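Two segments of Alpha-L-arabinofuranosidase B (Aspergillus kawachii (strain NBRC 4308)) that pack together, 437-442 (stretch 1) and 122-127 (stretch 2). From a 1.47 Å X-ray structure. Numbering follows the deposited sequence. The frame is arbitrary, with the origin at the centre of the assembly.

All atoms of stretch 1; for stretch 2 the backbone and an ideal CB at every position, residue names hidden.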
# COMPACT_ATOMS: atom_id res chain seq x y z
N SER A 437 0.89 10.63 7.35
CA SER A 437 1.65 9.44 7.77
C SER A 437 2.17 8.73 6.52
O SER A 437 1.36 8.42 5.65
CB SER A 437 0.85 8.54 8.61
OG SER A 437 1.50 7.28 8.80
N TRP A 438 3.47 8.45 6.44
CA TRP A 438 4.00 7.62 5.35
C TRP A 438 3.44 6.21 5.46
O TRP A 438 3.05 5.62 4.43
CB TRP A 438 5.52 7.58 5.41
CG TRP A 438 6.09 6.70 4.34
CD1 TRP A 438 6.29 7.02 3.03
CD2 TRP A 438 6.37 5.30 4.47
NE1 TRP A 438 6.71 5.91 2.34
CE2 TRP A 438 6.76 4.85 3.20
CE3 TRP A 438 6.31 4.40 5.52
CZ2 TRP A 438 7.09 3.52 2.95
CZ3 TRP A 438 6.66 3.09 5.30
CH2 TRP A 438 6.99 2.64 4.01
N SER A 439 3.38 5.62 6.66
CA SER A 439 3.04 4.20 6.77
C SER A 439 1.50 4.00 6.69
O SER A 439 1.06 2.92 6.27
CB SER A 439 3.63 3.59 8.00
OG SER A 439 3.12 4.23 9.15
N TYR A 440 0.73 5.00 7.08
CA TYR A 440 -0.75 4.97 7.03
C TYR A 440 -1.22 6.23 6.35
O TYR A 440 -1.65 7.20 7.00
CB TYR A 440 -1.38 4.86 8.43
CG TYR A 440 -1.30 3.53 9.09
CD1 TYR A 440 -0.11 3.07 9.64
CD2 TYR A 440 -2.44 2.71 9.18
CE1 TYR A 440 -0.05 1.85 10.31
CE2 TYR A 440 -2.38 1.49 9.82
CZ TYR A 440 -1.21 1.10 10.42
OH TYR A 440 -1.16 -0.10 11.09
N PRO A 441 -1.13 6.30 5.00
CA PRO A 441 -1.41 7.55 4.31
C PRO A 441 -2.86 8.03 4.26
O PRO A 441 -3.10 9.13 3.79
CB PRO A 441 -0.84 7.33 2.91
CG PRO A 441 -0.90 5.82 2.75
CD PRO A 441 -0.56 5.26 4.13
N THR A 442 -3.75 7.25 4.84
CA THR A 442 -5.11 7.75 5.12
C THR A 442 -5.12 8.67 6.36
O THR A 442 -6.17 9.26 6.62
CB THR A 442 -6.10 6.62 5.38
OG1 THR A 442 -5.62 5.78 6.45
CG2 THR A 442 -6.27 5.77 4.13
N UNK A 122 -1.49 1.59 -5.23
CA UNK A 122 -2.36 1.24 -4.08
C UNK A 122 -1.47 0.92 -2.89
O UNK A 122 -0.95 -0.18 -2.82
CB UNK A 122 -3.27 0.06 -4.40
N UNK A 123 -1.29 1.89 -2.01
CA UNK A 123 -0.43 1.73 -0.82
C UNK A 123 -1.29 1.18 0.31
O UNK A 123 -2.24 1.86 0.75
CB UNK A 123 0.22 3.05 -0.41
N UNK A 124 -0.98 -0.01 0.75
CA UNK A 124 -1.85 -0.72 1.69
C UNK A 124 -1.12 -0.86 3.03
O UNK A 124 -0.07 -1.49 3.10
CB UNK A 124 -2.25 -2.09 1.14
N UNK A 125 -1.69 -0.20 4.05
CA UNK A 125 -1.26 -0.28 5.45
C UNK A 125 -1.90 -1.50 6.09
O UNK A 125 -2.94 -2.02 5.63
CB UNK A 125 -1.63 0.99 6.22
N UNK A 126 -1.36 -1.97 7.24
CA UNK A 126 -1.98 -3.10 7.93
C UNK A 126 -3.45 -2.81 8.21
O UNK A 126 -3.80 -1.72 8.78
CB UNK A 126 -1.24 -3.41 9.23
N UNK A 127 -4.29 -3.75 7.82
CA UNK A 127 -5.74 -3.61 7.98
C UNK A 127 -6.45 -3.27 6.68
O UNK A 127 -7.68 -3.30 6.64
CB UNK A 127 -6.05 -2.53 9.02

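Position 122 opens the segment in extended geometry, and its ideal CB has nothing of stretch 1 within 5.5 Å. The contact sets no rule here; the phi/psi of -109/99 suits any residue at ease in a strand, beta-branched ones included. The deposited residue is V122, with chi1 in t, and it takes no part in the contact.

Position 123 is different. Its CA-to-CB bond points toward stretch 1, and the ideal CB lies 4.4 Å from P441 CG. Beyond it lies a space bordered by the proline ring, the carbonyl oxygens of W438 and S439, and the indole of W438. A leucine or methionine could use the apolar walls, but a flat ring can also turn its C-H edge to the carbonyl oxygen of S439. The residue is F123, with chi1 in t, and it gives up 95 Å², the largest share in the contact. Its edge meets the face of W438, with planes at 82° and CZ 3.9 Å from W438 CZ2. F123 CZ also comes within 3.2 Å of W438 O, while S439 O lies near the ring plane at the edge, 3.5 Å from F123 CE1. P441 CG packs 3.5 Å from F123 CD1.

Position 124, next along the strand, turns its CA-to-CB bond away, so stretch 1 leaves the choice free. M124 fills it without touching stretch 1.

At 125 the bond points toward stretch 1 again, but space is short: the ideal CB is 3.3 Å from S439 O and 3.5 Å from Y440 CD2. Small residues, such as alanine, serine or cysteine, look most natural. The residue is S125. Its CB lies over one face of the Y440 ring, 3.9 Å from the centroid and 21° off the normal, a CH-pi contact. With chi1 in p, the hydroxyl reaches a water that bridges the segments, hydrogen-bonded to S125 OG and T442 OG1 at 2.8 Å each. A polar atom on a small side chain thus adds a link that no direct hydrogen bond provides.

Position 126 points sideways, its ideal CB 3.8 Å from Y440 OH. The phi/psi of -55/129 admits proline among many residues, and a compact apolar group could lie beside the phenol. The residue is P126: its CD is 3.8 Å from Y440 CZ, and its CB 3.6 Å from Y440 OH.

Position 127 is decided by its backbone. At phi/psi 104/-9 a CB would be jammed against the preceding carbonyl oxygen, while stretch 1 offers nothing within 5.5 Å of it. Glycine is called for, and G127 is found.

Stretch 2, residues 122-127: VFMSPG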
# COMPACT_ATOMS: atom_id res chain seq x y z
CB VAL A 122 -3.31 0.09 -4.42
CG1 VAL A 122 -4.28 -0.16 -3.29
CG2 VAL A 122 -4.04 0.37 -5.72
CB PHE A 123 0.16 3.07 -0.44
CG PHE A 123 1.24 3.03 0.60
CD1 PHE A 123 0.93 2.96 1.96
CD2 PHE A 123 2.57 3.13 0.22
CE1 PHE A 123 1.95 2.95 2.91
CE2 PHE A 123 3.58 3.15 1.17
CZ PHE A 123 3.26 3.10 2.52
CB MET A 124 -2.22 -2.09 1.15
CG MET A 124 -2.92 -1.94 -0.24
SD MET A 124 -3.45 -3.47 -1.01
CE MET A 124 -4.85 -3.81 0.03
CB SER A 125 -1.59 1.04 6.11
OG SER A 125 -2.95 1.40 5.88
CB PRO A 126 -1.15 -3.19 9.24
CG PRO A 126 0.20 -2.69 8.78
CD PRO A 126 -0.14 -1.49 7.92
O HOH W 1 -3.53 4.13 5.62
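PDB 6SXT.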